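Local coordinates for protein putative alpha-L-fucosidase (Bacteroides thetaiotaomicron, PDB 3EYP) that probably hydrolyses alpha-L-fucosyl linkages, acting as a family 29 glycoside hydrolase that carries an additional C-terminal beta-rich region, at residues A[19-23]-A[282-286]; A[124-128]-A[142-146]; A[165-171]-A[196-200]; A[173-179]-A[199-203]; A[207-211]-A[236-242]. Residues are numbered along the deposited sequence.

Interaction 1: A[19-23]-A[282-286]; sequences NREMI and YCTSV. With GOL (glycerol), chain F.
This is a small, buried packing contact at the N-terminal end of barrel strand 22-26, where the turn entering it meets the turn leaving helix 275-283. E21 breaks helix 12-20 with positive phi (71/-51) before extended M22 and I23; T284 is the first residue to leave the other helix. E21 and V286 lie closest, 6.0 Å between CA atoms. V286, compact and branched (chi1 t), points toward E21 and sets CG2 3.0 Å from E21 O and 4.3 Å from M22 CG. M22 (m, t, p) is long and flexible enough to bring SD to the ring edge of Y282 (chi1 t): SD is 4.1 Å from CD1 and 5.3 Å from the ring centroid, a Met-aromatic contact. Polar ends meet through solvent. Water 1 lies 2.6 Å from E21 OE1 and 3.0 Å from Y282 OH; glycerol O3 hydrogen-bonds Y282 OH (2.8 Å), while its O2 donates weakly to E21 OE1 (3.0 Å). K422 also binds this glycerol. Such helix-to-strand turns closing the barrel's base are characteristic of the TIM-barrel fold.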
# COMPACT_ATOMS: atom_id res chain seq x y z
N ASN A 19 5.49 -2.99 6.13
CA ASN A 19 5.28 -4.33 6.62
C ASN A 19 3.82 -4.80 6.56
O ASN A 19 3.52 -6.01 6.63
CB ASN A 19 5.81 -4.45 8.05
CG ASN A 19 5.91 -5.90 8.50
OD1 ASN A 19 6.34 -6.78 7.73
ND2 ASN A 19 5.43 -6.17 9.71
N ARG A 20 2.93 -3.84 6.39
CA ARG A 20 1.47 -4.16 6.29
C ARG A 20 1.16 -4.96 5.01
O ARG A 20 0.35 -5.89 4.94
CB ARG A 20 0.63 -2.88 6.29
CG ARG A 20 0.77 -2.00 7.50
CD ARG A 20 -0.18 -0.79 7.37
NE ARG A 20 0.13 0.26 8.32
CZ ARG A 20 -0.30 1.53 8.22
NH1 ARG A 20 -1.07 1.92 7.22
NH2 ARG A 20 0.04 2.39 9.11
N GLU A 21 1.89 -4.57 4.00
CA GLU A 21 1.79 -5.11 2.61
C GLU A 21 0.54 -4.72 1.89
O GLU A 21 0.58 -4.14 0.81
CB GLU A 21 2.04 -6.63 2.57
CG GLU A 21 3.49 -6.89 2.91
CD GLU A 21 3.97 -8.31 2.73
OE1 GLU A 21 3.18 -9.21 2.38
OE2 GLU A 21 5.20 -8.49 2.96
N MET A 22 -0.57 -4.94 2.56
CA MET A 22 -1.91 -4.57 2.03
C MET A 22 -2.69 -3.76 3.06
O MET A 22 -2.51 -3.89 4.29
CB MET A 22 -2.70 -5.85 1.68
CG MET A 22 -2.36 -6.55 0.36
SD MET A 22 -3.25 -8.05 -0.11
CE MET A 22 -4.73 -7.38 -0.79
N ILE A 23 -3.55 -2.89 2.56
CA ILE A 23 -4.46 -2.04 3.38
C ILE A 23 -5.85 -2.03 2.72
O ILE A 23 -5.94 -1.98 1.49
CB ILE A 23 -3.95 -0.58 3.51
CG1 ILE A 23 -2.52 -0.54 3.98
CG2 ILE A 23 -4.83 0.21 4.43
CD1 ILE A 23 -1.86 0.89 3.97
N TYR A 282 -1.37 -7.15 -7.25
CA TYR A 282 -0.53 -7.46 -6.10
C TYR A 282 0.96 -7.41 -6.54
O TYR A 282 1.85 -6.84 -5.88
CB TYR A 282 -0.87 -8.86 -5.53
CG TYR A 282 -0.04 -9.26 -4.31
CD1 TYR A 282 -0.42 -8.88 -3.02
CD2 TYR A 282 1.14 -9.99 -4.46
CE1 TYR A 282 0.38 -9.21 -1.92
CE2 TYR A 282 1.93 -10.32 -3.37
CZ TYR A 282 1.55 -9.94 -2.11
OH TYR A 282 2.29 -10.32 -1.03
N CYS A 283 1.22 -8.01 -7.69
CA CYS A 283 2.63 -8.14 -8.16
C CYS A 283 3.22 -6.82 -8.62
O CYS A 283 4.43 -6.57 -8.53
CB CYS A 283 2.74 -9.22 -9.24
SG CYS A 283 2.62 -10.93 -8.59
N THR A 284 2.35 -5.95 -9.04
CA THR A 284 2.74 -4.60 -9.50
C THR A 284 2.54 -3.53 -8.47
O THR A 284 2.64 -2.36 -8.78
CB THR A 284 2.05 -4.20 -10.85
OG1 THR A 284 0.62 -4.13 -10.66
CG2 THR A 284 2.37 -5.21 -11.91
N SER A 285 2.38 -3.96 -7.22
CA SER A 285 2.34 -3.06 -6.07
C SER A 285 3.20 -3.58 -4.94
O SER A 285 4.33 -3.15 -4.74
CB SER A 285 0.87 -2.87 -5.54
OG SER A 285 0.23 -4.12 -5.28
N VAL A 286 2.66 -4.54 -4.23
CA VAL A 286 3.44 -5.19 -3.21
C VAL A 286 4.77 -5.75 -3.83
O VAL A 286 5.83 -5.69 -3.21
CB VAL A 286 2.62 -6.30 -2.41
CG1 VAL A 286 3.55 -7.04 -1.43
CG2 VAL A 286 1.36 -5.72 -1.67
C1 GOL F . 4.30 -14.09 1.65
O1 GOL F . 3.07 -13.64 2.17
C2 GOL F . 4.97 -12.89 1.03
O2 GOL F . 4.74 -11.76 1.86
C3 GOL F . 4.30 -12.71 -0.32
O3 GOL F . 4.82 -11.58 -0.97
O HOH W 1 0.83 -9.73 1.47

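Interaction 2: A[124-128]-A[142-146]; sequences LGPHD and YKEYY
In this part of the TIM barrel, the loop leaving strand 119-124 is held by tyrosines of helix 139-155, beyond the short helix 129-132. Residues 124-128 are mostly extended, with a kink at P126 (-61/-49); 142-146 is regular helix. P126 lies nearest Y146 (CA-CA 7.8 Å) and D128 nearest Y142 (8.8 Å). Y142, Y145 and Y146 all have chi1 t. Tyrosine suits 142 and 146 because its length places a hydroxyl at the loop backbone: Y146 OH donates to L124 O (2.6 Å), and Y142 OH weakly to P126 O (2.7 Å). K76, in the neighbouring strand, hydrogen-bonds Y142 OH and G125 O through NZ and pairs with D128 OD2, a cation balancing the buried carboxylate. D128, the N-cap of helix 129-132, also accepts from E131 N through OD1. L124 (t, p) packs CD2 over one face of the Y146 ring, 3.9 Å from its centroid, a CH-pi contact. Y145 OH instead donates to water 2 (2.9 Å), which donates to D128 OD2 (2.7 Å).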
# COMPACT_ATOMS: atom_id res chain seq x y z
N LEU A 124 -10.12 11.74 5.38
CA LEU A 124 -10.87 13.00 5.67
C LEU A 124 -10.55 14.02 4.59
O LEU A 124 -9.51 14.64 4.60
CB LEU A 124 -10.48 13.56 7.03
CG LEU A 124 -11.25 14.76 7.61
CD1 LEU A 124 -12.74 14.39 7.89
CD2 LEU A 124 -10.55 15.24 8.83
N GLY A 125 -11.50 14.14 3.66
CA GLY A 125 -11.35 14.80 2.37
C GLY A 125 -10.91 16.25 2.45
O GLY A 125 -11.64 17.08 3.00
N PRO A 126 -9.68 16.59 1.98
CA PRO A 126 -9.35 18.01 2.04
C PRO A 126 -10.24 18.96 1.27
O PRO A 126 -10.64 19.99 1.80
CB PRO A 126 -7.90 18.09 1.56
CG PRO A 126 -7.35 16.75 1.85
CD PRO A 126 -8.50 15.75 1.74
N HIS A 127 -10.51 18.66 0.01
CA HIS A 127 -11.46 19.45 -0.77
C HIS A 127 -12.87 19.05 -0.30
O HIS A 127 -13.20 17.87 -0.20
CB HIS A 127 -11.32 19.24 -2.28
CG HIS A 127 -12.33 19.99 -3.09
ND1 HIS A 127 -12.44 21.37 -3.10
CD2 HIS A 127 -13.26 19.54 -3.97
CE1 HIS A 127 -13.39 21.73 -3.94
NE2 HIS A 127 -13.92 20.64 -4.46
N ASP A 128 -13.65 20.07 0.01
CA ASP A 128 -15.04 19.87 0.57
C ASP A 128 -16.03 20.69 -0.21
O ASP A 128 -16.10 21.94 -0.09
CB ASP A 128 -15.01 20.23 2.08
CG ASP A 128 -16.28 19.88 2.84
OD1 ASP A 128 -17.38 20.03 2.29
OD2 ASP A 128 -16.14 19.43 4.01
N TYR A 142 -12.03 27.42 6.48
CA TYR A 142 -12.16 26.01 6.21
C TYR A 142 -11.01 25.30 6.93
O TYR A 142 -11.12 24.18 7.40
CB TYR A 142 -12.11 25.72 4.71
CG TYR A 142 -12.12 24.21 4.46
CD1 TYR A 142 -13.29 23.47 4.61
CD2 TYR A 142 -10.95 23.51 4.17
CE1 TYR A 142 -13.32 22.11 4.41
CE2 TYR A 142 -10.98 22.13 4.00
CZ TYR A 142 -12.18 21.44 4.12
OH TYR A 142 -12.27 20.07 3.92
N LYS A 143 -9.87 25.98 6.95
CA LYS A 143 -8.70 25.46 7.66
C LYS A 143 -9.08 25.19 9.10
O LYS A 143 -8.77 24.13 9.64
CB LYS A 143 -7.52 26.44 7.64
CG LYS A 143 -6.45 26.16 8.72
CD LYS A 143 -5.39 27.22 8.79
CE LYS A 143 -5.87 28.47 9.52
NZ LYS A 143 -4.72 29.41 9.78
N GLU A 144 -9.76 26.13 9.74
CA GLU A 144 -10.18 25.88 11.14
C GLU A 144 -11.22 24.77 11.28
O GLU A 144 -11.16 24.00 12.21
CB GLU A 144 -10.72 27.15 11.84
CG GLU A 144 -9.78 28.30 11.78
CD GLU A 144 -8.43 28.00 12.43
OE1 GLU A 144 -8.37 27.26 13.46
OE2 GLU A 144 -7.42 28.50 11.88
N TYR A 145 -12.18 24.73 10.36
CA TYR A 145 -13.25 23.70 10.37
C TYR A 145 -12.63 22.30 10.31
O TYR A 145 -12.89 21.39 11.13
CB TYR A 145 -14.21 23.86 9.15
CG TYR A 145 -15.17 22.67 8.88
CD1 TYR A 145 -16.16 22.34 9.78
CD2 TYR A 145 -15.08 21.91 7.71
CE1 TYR A 145 -17.02 21.30 9.57
CE2 TYR A 145 -15.93 20.85 7.48
CZ TYR A 145 -16.90 20.55 8.42
OH TYR A 145 -17.81 19.55 8.23
N TYR A 146 -11.80 22.16 9.31
CA TYR A 146 -11.10 20.88 9.09
C TYR A 146 -10.30 20.50 10.34
O TYR A 146 -10.29 19.37 10.77
CB TYR A 146 -10.20 20.94 7.85
CG TYR A 146 -9.64 19.57 7.42
CD1 TYR A 146 -10.22 18.84 6.44
CD2 TYR A 146 -8.47 19.06 8.03
CE1 TYR A 146 -9.71 17.61 6.05
CE2 TYR A 146 -7.97 17.85 7.65
CZ TYR A 146 -8.56 17.15 6.66
OH TYR A 146 -8.02 15.91 6.32
O HOH W 2 -18.31 18.83 5.51

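Interaction 3: A[165-171]-A[196-200]; sequences WDGAGAD and GTKNS
Two loops run side by side here, each leaving the C-terminal end of a barrel strand: 165-171 comes after strand 162-164, while the loop 196-200 comes after strand 193-195. W165 faces G196 (CA-CA 5.4 Å) and G167 faces T197 (5.2 Å). The first loop folds into a type II turn from G167 to A170, closed by A170 N to G167 O (2.9 Å), with G169 at positive phi (62/13), easily reached without a CB. Overlapping its start, D166 OD1 accepts from A168 N (2.9 Å), an Asx turn. In the second loop K198 takes an unusual 52/-123 conformation before the 3-10 turn at 199-200, where S200 OG donates to T197 O (2.7 Å). T197 (chi1 p) donates from OG1 to W165 O (2.9 Å) and accepts from water 3 (2.9 Å), which also donates to D166 O (2.7 Å). A CB on G167 would collide with this hydroxyl. K198, nearly extended (m, t, t, t), reaches the turn: NZ donates to G167 O (2.8 Å) and makes a salt bridge with D171 OD1 (3.0 Å). W165 CE3 rests 3.7 Å from S200 CB. D166, whose OD2 is hydrogen-bonded to Y123 OH, also holds glycerol, probably from the crystallisation liquor. Strand-end loops of this kind rim the mouth of a TIM barrel, where its active site characteristically lies.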
# COMPACT_ATOMS: atom_id res chain seq x y z
N TRP A 165 -4.89 12.08 2.75
CA TRP A 165 -5.24 13.39 2.16
C TRP A 165 -5.28 13.28 0.65
O TRP A 165 -4.23 13.30 -0.01
CB TRP A 165 -4.28 14.50 2.57
CG TRP A 165 -4.39 14.92 4.02
CD1 TRP A 165 -5.49 14.83 4.79
CD2 TRP A 165 -3.36 15.49 4.84
NE1 TRP A 165 -5.24 15.31 6.03
CE2 TRP A 165 -3.92 15.69 6.12
CE3 TRP A 165 -2.03 15.85 4.63
CZ2 TRP A 165 -3.21 16.27 7.18
CZ3 TRP A 165 -1.30 16.39 5.68
CH2 TRP A 165 -1.90 16.64 6.94
N ASP A 166 -6.48 13.12 0.12
CA ASP A 166 -6.71 13.04 -1.34
C ASP A 166 -6.35 14.38 -1.95
O ASP A 166 -6.71 15.44 -1.43
CB ASP A 166 -8.16 12.69 -1.64
CG ASP A 166 -8.42 12.15 -3.02
OD1 ASP A 166 -7.82 12.58 -4.03
OD2 ASP A 166 -9.36 11.35 -3.13
N GLY A 167 -5.66 14.33 -3.08
CA GLY A 167 -5.30 15.56 -3.78
C GLY A 167 -6.35 16.13 -4.73
O GLY A 167 -6.29 17.30 -5.14
N ALA A 168 -7.33 15.30 -5.04
CA ALA A 168 -8.39 15.73 -6.00
C ALA A 168 -9.08 16.99 -5.50
O ALA A 168 -9.59 17.07 -4.38
CB ALA A 168 -9.42 14.65 -6.20
N GLY A 169 -9.06 17.97 -6.37
CA GLY A 169 -9.57 19.30 -6.11
C GLY A 169 -8.97 20.15 -5.03
O GLY A 169 -9.54 21.17 -4.68
N ALA A 170 -7.80 19.75 -4.52
CA ALA A 170 -7.19 20.38 -3.34
C ALA A 170 -6.19 21.51 -3.63
O ALA A 170 -5.42 21.92 -2.79
CB ALA A 170 -6.49 19.30 -2.45
N ASP A 171 -6.26 22.04 -4.82
CA ASP A 171 -5.22 22.96 -5.31
C ASP A 171 -5.21 24.30 -4.60
O ASP A 171 -4.18 24.94 -4.52
CB ASP A 171 -5.40 23.11 -6.82
CG ASP A 171 -5.80 21.79 -7.47
OD1 ASP A 171 -4.82 21.08 -7.84
OD2 ASP A 171 -7.08 21.45 -7.53
N GLY A 196 0.13 11.88 1.65
CA GLY A 196 0.06 13.32 1.31
C GLY A 196 0.27 13.58 -0.17
O GLY A 196 1.04 12.92 -0.86
N THR A 197 -0.49 14.53 -0.64
CA THR A 197 -0.48 14.93 -2.03
C THR A 197 -0.34 16.44 -2.12
O THR A 197 -0.64 17.19 -1.19
CB THR A 197 -1.80 14.55 -2.69
OG1 THR A 197 -2.88 15.03 -1.84
CG2 THR A 197 -1.88 13.01 -2.89
N LYS A 198 0.14 16.84 -3.26
CA LYS A 198 0.20 18.26 -3.63
C LYS A 198 0.87 19.09 -2.55
O LYS A 198 2.05 18.83 -2.17
CB LYS A 198 -1.19 18.72 -4.06
CG LYS A 198 -1.54 18.25 -5.45
CD LYS A 198 -3.04 18.48 -5.84
CE LYS A 198 -3.42 17.81 -7.10
NZ LYS A 198 -4.85 18.08 -7.37
N ASN A 199 0.17 20.10 -2.03
CA ASN A 199 0.85 21.06 -1.15
C ASN A 199 1.18 20.57 0.24
O ASN A 199 1.81 21.26 1.01
CB ASN A 199 0.15 22.42 -1.12
CG ASN A 199 0.15 23.07 -2.50
OD1 ASN A 199 1.16 23.01 -3.23
ND2 ASN A 199 -0.99 23.66 -2.89
N SER A 200 0.80 19.32 0.52
CA SER A 200 1.15 18.65 1.81
C SER A 200 2.48 17.95 1.77
O SER A 200 2.86 17.27 2.72
CB SER A 200 0.11 17.60 2.19
OG SER A 200 0.09 16.49 1.28
O HOH W 3 -4.70 16.88 -0.46
O HOH W 4 -2.84 20.86 -2.16

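Interaction 4: A[173-179]-A[199-203]; sequences LTTPVYR and NSYPF
L173 supplies its carbonyl: N199 (chi1 m) donates from ND2 to L173 O (2.8 Å, angle 165°), an amide well matched to a backbone acceptor not used up by helix bonding. T174 follows as the N-cap residue of helix 175-188, with extended angles (-94/167). T175, the first helical residue, lies closest to N199, CA to CA 5.0 Å. With chi1 m its hydroxyl OG1 donates to N199 O (2.9 Å), its CA makes a C-H...O contact with the same oxygen (3.5 Å), and its methyl CG2 packs against P202 CG (3.7 Å), so one beta-branched side chain serves both polar and apolar neighbours. The helix is the one that connects barrel strands 162-164 and 193-195, and its first turn therefore lies against the loop emerging from the second strand, a beta-alpha-beta crossover of the TIM barrel. Y178 (chi1 m) faces the 3-10 turn, 5.6 Å from S200 by CA; S200 CB sits 3.7 Å from the ring centroid over one face, a CH-pi contact that a small serine permits. Y178 OH lies 3.1 Å from water 4, which accepts from N199 N (3.1 Å). Y178 CB also touches F203 CD2 (4.0 Å). R179, last, brings CB to 3.6 Å from F203 CZ; F203 (chi1 m) stacks beyond on Y182.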
# COMPACT_ATOMS: atom_id res chain seq x y z
N LEU A 173 -5.63 24.66 -1.47
CA LEU A 173 -5.11 24.43 -0.13
C LEU A 173 -3.57 24.58 -0.13
O LEU A 173 -2.86 23.95 -0.89
CB LEU A 173 -5.52 23.05 0.38
CG LEU A 173 -7.03 22.82 0.34
CD1 LEU A 173 -7.32 21.40 0.82
CD2 LEU A 173 -7.68 23.84 1.26
N THR A 174 -3.11 25.48 0.72
CA THR A 174 -1.70 25.86 0.75
C THR A 174 -0.91 25.09 1.75
O THR A 174 -1.45 24.51 2.67
CB THR A 174 -1.52 27.33 1.14
OG1 THR A 174 -2.03 27.54 2.45
CG2 THR A 174 -2.22 28.24 0.18
N THR A 175 0.41 25.18 1.63
CA THR A 175 1.26 24.38 2.51
C THR A 175 1.02 24.70 3.98
O THR A 175 0.93 23.79 4.81
CB THR A 175 2.78 24.45 2.10
OG1 THR A 175 2.85 23.94 0.80
CG2 THR A 175 3.67 23.53 2.90
N PRO A 176 0.91 25.99 4.32
CA PRO A 176 0.71 26.33 5.74
C PRO A 176 -0.61 25.83 6.35
O PRO A 176 -0.67 25.58 7.54
CB PRO A 176 0.75 27.87 5.73
CG PRO A 176 1.66 28.22 4.54
CD PRO A 176 1.22 27.18 3.50
N VAL A 177 -1.61 25.68 5.52
CA VAL A 177 -2.88 25.01 5.92
C VAL A 177 -2.65 23.55 6.33
O VAL A 177 -3.02 23.11 7.42
CB VAL A 177 -3.91 25.03 4.76
CG1 VAL A 177 -5.12 24.07 5.03
CG2 VAL A 177 -4.40 26.45 4.49
N TYR A 178 -2.00 22.80 5.46
CA TYR A 178 -1.66 21.41 5.75
C TYR A 178 -0.74 21.32 6.99
O TYR A 178 -0.80 20.34 7.76
CB TYR A 178 -1.01 20.71 4.55
CG TYR A 178 -1.91 20.37 3.41
CD1 TYR A 178 -2.68 19.21 3.42
CD2 TYR A 178 -1.92 21.18 2.25
CE1 TYR A 178 -3.48 18.86 2.30
CE2 TYR A 178 -2.75 20.88 1.21
CZ TYR A 178 -3.52 19.72 1.22
OH TYR A 178 -4.30 19.42 0.12
N ARG A 179 0.08 22.36 7.22
CA ARG A 179 0.96 22.36 8.42
C ARG A 179 0.14 22.29 9.70
O ARG A 179 0.41 21.50 10.61
CB ARG A 179 1.85 23.59 8.51
CG ARG A 179 2.96 23.48 9.58
CD ARG A 179 3.89 24.70 9.55
NE ARG A 179 3.23 25.97 9.88
CZ ARG A 179 3.06 27.04 9.08
NH1 ARG A 179 2.45 28.16 9.58
NH2 ARG A 179 3.52 27.05 7.85
N ASN A 199 0.17 20.10 -2.03
CA ASN A 199 0.85 21.06 -1.15
C ASN A 199 1.18 20.57 0.24
O ASN A 199 1.81 21.26 1.01
CB ASN A 199 0.15 22.42 -1.12
CG ASN A 199 0.15 23.07 -2.50
OD1 ASN A 199 1.16 23.01 -3.23
ND2 ASN A 199 -0.99 23.66 -2.89
N SER A 200 0.80 19.32 0.52
CA SER A 200 1.15 18.65 1.81
C SER A 200 2.48 17.95 1.77
O SER A 200 2.86 17.27 2.72
CB SER A 200 0.11 17.60 2.19
OG SER A 200 0.09 16.49 1.28
N TYR A 201 3.16 18.10 0.63
CA TYR A 201 4.40 17.34 0.32
C TYR A 201 5.46 17.29 1.43
O TYR A 201 6.08 16.26 1.61
CB TYR A 201 5.03 17.75 -1.03
CG TYR A 201 5.57 19.15 -1.00
CD1 TYR A 201 6.90 19.39 -0.65
CD2 TYR A 201 4.76 20.23 -1.22
CE1 TYR A 201 7.39 20.65 -0.59
CE2 TYR A 201 5.25 21.53 -1.16
CZ TYR A 201 6.57 21.72 -0.85
OH TYR A 201 7.07 23.02 -0.78
N PRO A 202 5.60 18.34 2.25
CA PRO A 202 6.62 18.23 3.28
C PRO A 202 6.24 17.39 4.46
O PRO A 202 7.06 17.13 5.33
CB PRO A 202 6.81 19.67 3.77
CG PRO A 202 5.83 20.48 3.12
CD PRO A 202 5.09 19.71 2.09
N PHE A 203 4.96 17.01 4.50
CA PHE A 203 4.42 16.30 5.63
C PHE A 203 4.11 14.83 5.33
O PHE A 203 3.76 14.04 6.21
CB PHE A 203 3.18 17.03 6.13
CG PHE A 203 3.40 18.50 6.27
CD1 PHE A 203 4.35 18.98 7.17
CD2 PHE A 203 2.67 19.41 5.53
CE1 PHE A 203 4.52 20.35 7.34
CE2 PHE A 203 2.88 20.79 5.67
CZ PHE A 203 3.80 21.25 6.56
O HOH W 4 -2.84 20.86 -2.16

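Interaction 5: A[207-211]-A[236-242]; sequences RWMGN and YKGLNEG
R207 makes a bifurcated pair of bonds: NE (2.9 Å) and NH2 (3.1 Å) both donate to L239 O, the guanidinium edge gripping a carbonyl near the end of helix 236-240. NH1 and NH2 also bond I250 O and W221 O, so this arginine (chi1 p, chi2 t, chi3 t) joins three pieces of backbone. N240 (chi1 t) returns a bond, ND2 to M209 O (2.9 Å), and N211 ND2 donates to Y236 OH (3.0 Å); both amides also reach E215 O, and N211 OD1 accepts from A213 N. M209 and N240 are only 4.2 Å apart by CA. G210 (85/-6) faces Y236, where a CB would strike the ring, and G242 (74/-167) ends the helix beside R207 NH2, where a CB would clash too. Outward lies packing: L239 (m, t) puts its CD1 4.3 Å from W208 CE3. Arg and Asn side-chain donors thus satisfy the carbonyls L239 O and M209 O, while W208 O, 3.5 Å from L239 CB, is buried without a partner.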
# COMPACT_ATOMS: atom_id res chain seq x y z
N ARG A 207 3.57 8.55 -0.61
CA ARG A 207 3.09 9.28 -1.77
C ARG A 207 2.14 8.49 -2.63
O ARG A 207 2.10 7.25 -2.61
CB ARG A 207 4.30 9.68 -2.66
CG ARG A 207 5.06 8.48 -3.32
CD ARG A 207 6.24 8.96 -4.25
NE ARG A 207 6.62 7.94 -5.24
CZ ARG A 207 7.70 7.17 -5.17
NH1 ARG A 207 8.47 7.17 -4.09
NH2 ARG A 207 7.96 6.28 -6.13
N TRP A 208 1.45 9.23 -3.49
CA TRP A 208 0.77 8.65 -4.64
C TRP A 208 1.74 8.22 -5.76
O TRP A 208 2.85 8.68 -5.88
CB TRP A 208 -0.27 9.62 -5.22
CG TRP A 208 -1.23 8.98 -6.14
CD1 TRP A 208 -1.84 7.77 -5.99
CD2 TRP A 208 -1.74 9.55 -7.34
NE1 TRP A 208 -2.70 7.55 -7.06
CE2 TRP A 208 -2.66 8.63 -7.89
CE3 TRP A 208 -1.51 10.76 -8.02
CZ2 TRP A 208 -3.35 8.90 -9.08
CZ3 TRP A 208 -2.20 11.02 -9.18
CH2 TRP A 208 -3.11 10.11 -9.70
N MET A 209 1.26 7.32 -6.62
CA MET A 209 2.11 6.77 -7.65
C MET A 209 1.59 7.02 -9.05
O MET A 209 1.96 6.34 -9.98
CB MET A 209 2.38 5.28 -7.46
CG MET A 209 1.29 4.57 -6.77
SD MET A 209 -0.29 4.51 -7.58
CE MET A 209 0.06 3.31 -8.84
N GLY A 210 0.68 7.94 -9.16
CA GLY A 210 0.22 8.51 -10.40
C GLY A 210 -0.86 7.86 -11.24
O GLY A 210 -1.25 8.42 -12.26
N ASN A 211 -1.32 6.67 -10.86
CA ASN A 211 -2.53 6.05 -11.46
C ASN A 211 -3.39 5.28 -10.46
O ASN A 211 -3.00 5.07 -9.32
CB ASN A 211 -2.19 5.16 -12.66
CG ASN A 211 -1.45 3.89 -12.27
OD1 ASN A 211 -2.05 2.99 -11.70
ND2 ASN A 211 -0.11 3.83 -12.55
N TYR A 236 4.45 12.35 -13.53
CA TYR A 236 3.98 10.95 -13.51
C TYR A 236 5.13 10.04 -13.16
O TYR A 236 5.04 9.20 -12.28
CB TYR A 236 3.38 10.49 -14.86
CG TYR A 236 2.89 9.06 -14.83
CD1 TYR A 236 1.72 8.71 -14.16
CD2 TYR A 236 3.59 8.05 -15.43
CE1 TYR A 236 1.28 7.40 -14.10
CE2 TYR A 236 3.14 6.74 -15.39
CZ TYR A 236 1.98 6.43 -14.72
OH TYR A 236 1.52 5.14 -14.67
N LYS A 237 6.23 10.20 -13.88
CA LYS A 237 7.34 9.27 -13.70
C LYS A 237 7.94 9.40 -12.32
O LYS A 237 8.19 8.43 -11.64
CB LYS A 237 8.41 9.48 -14.75
CG LYS A 237 9.57 8.56 -14.58
CD LYS A 237 10.74 9.03 -15.44
CE LYS A 237 10.87 8.25 -16.71
NZ LYS A 237 12.25 8.56 -17.30
N GLY A 238 8.11 10.63 -11.90
CA GLY A 238 8.62 10.94 -10.57
C GLY A 238 7.80 10.31 -9.45
O GLY A 238 8.31 9.98 -8.38
N LEU A 239 6.51 10.16 -9.71
CA LEU A 239 5.64 9.57 -8.71
C LEU A 239 5.60 8.08 -8.87
O LEU A 239 5.64 7.34 -7.91
CB LEU A 239 4.22 10.16 -8.79
CG LEU A 239 3.99 11.62 -8.35
CD1 LEU A 239 2.53 12.01 -8.49
CD2 LEU A 239 4.43 11.81 -6.92
N ASN A 240 5.46 7.63 -10.10
CA ASN A 240 5.22 6.22 -10.40
C ASN A 240 6.52 5.37 -10.21
O ASN A 240 6.48 4.25 -9.74
CB ASN A 240 4.66 6.06 -11.82
CG ASN A 240 4.24 4.67 -12.15
OD1 ASN A 240 4.89 4.00 -12.99
ND2 ASN A 240 3.09 4.19 -11.55
N GLU A 241 7.64 5.92 -10.64
CA GLU A 241 8.98 5.26 -10.56
C GLU A 241 9.83 5.74 -9.43
O GLU A 241 10.74 5.06 -8.96
CB GLU A 241 9.73 5.40 -11.89
CG GLU A 241 9.00 4.60 -12.99
CD GLU A 241 9.66 4.57 -14.36
OE1 GLU A 241 10.85 4.93 -14.45
OE2 GLU A 241 8.96 4.17 -15.33
N GLY A 242 9.61 6.99 -9.06
CA GLY A 242 10.39 7.63 -8.08
C GLY A 242 11.73 7.94 -8.75
O GLY A 242 11.84 7.89 -9.95

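Interactions 2, 3 and 4 form one continuous cluster on the same side of the chain's centre, their centres 9 to 12 Å apart. Interactions 3 and 4 share N199, S200 and water 4, and W165 CE3 lies 3.6 Å from Y178 CD1. P126 links the first member to the others, its CB 3.4 Å from L173 CD1 and its CG 3.6 Å from D166 O. Interaction 5 continues the loop beyond 199-203, its centre 14 Å from that of interaction 3; glycerol near D166 and near W208 marks probable pocket surface at the barrel mouth. Interaction 1 lies nearest interaction 5, centres 16 Å and closest atoms about 6 Å apart without touching, at the barrel's other end beside K422.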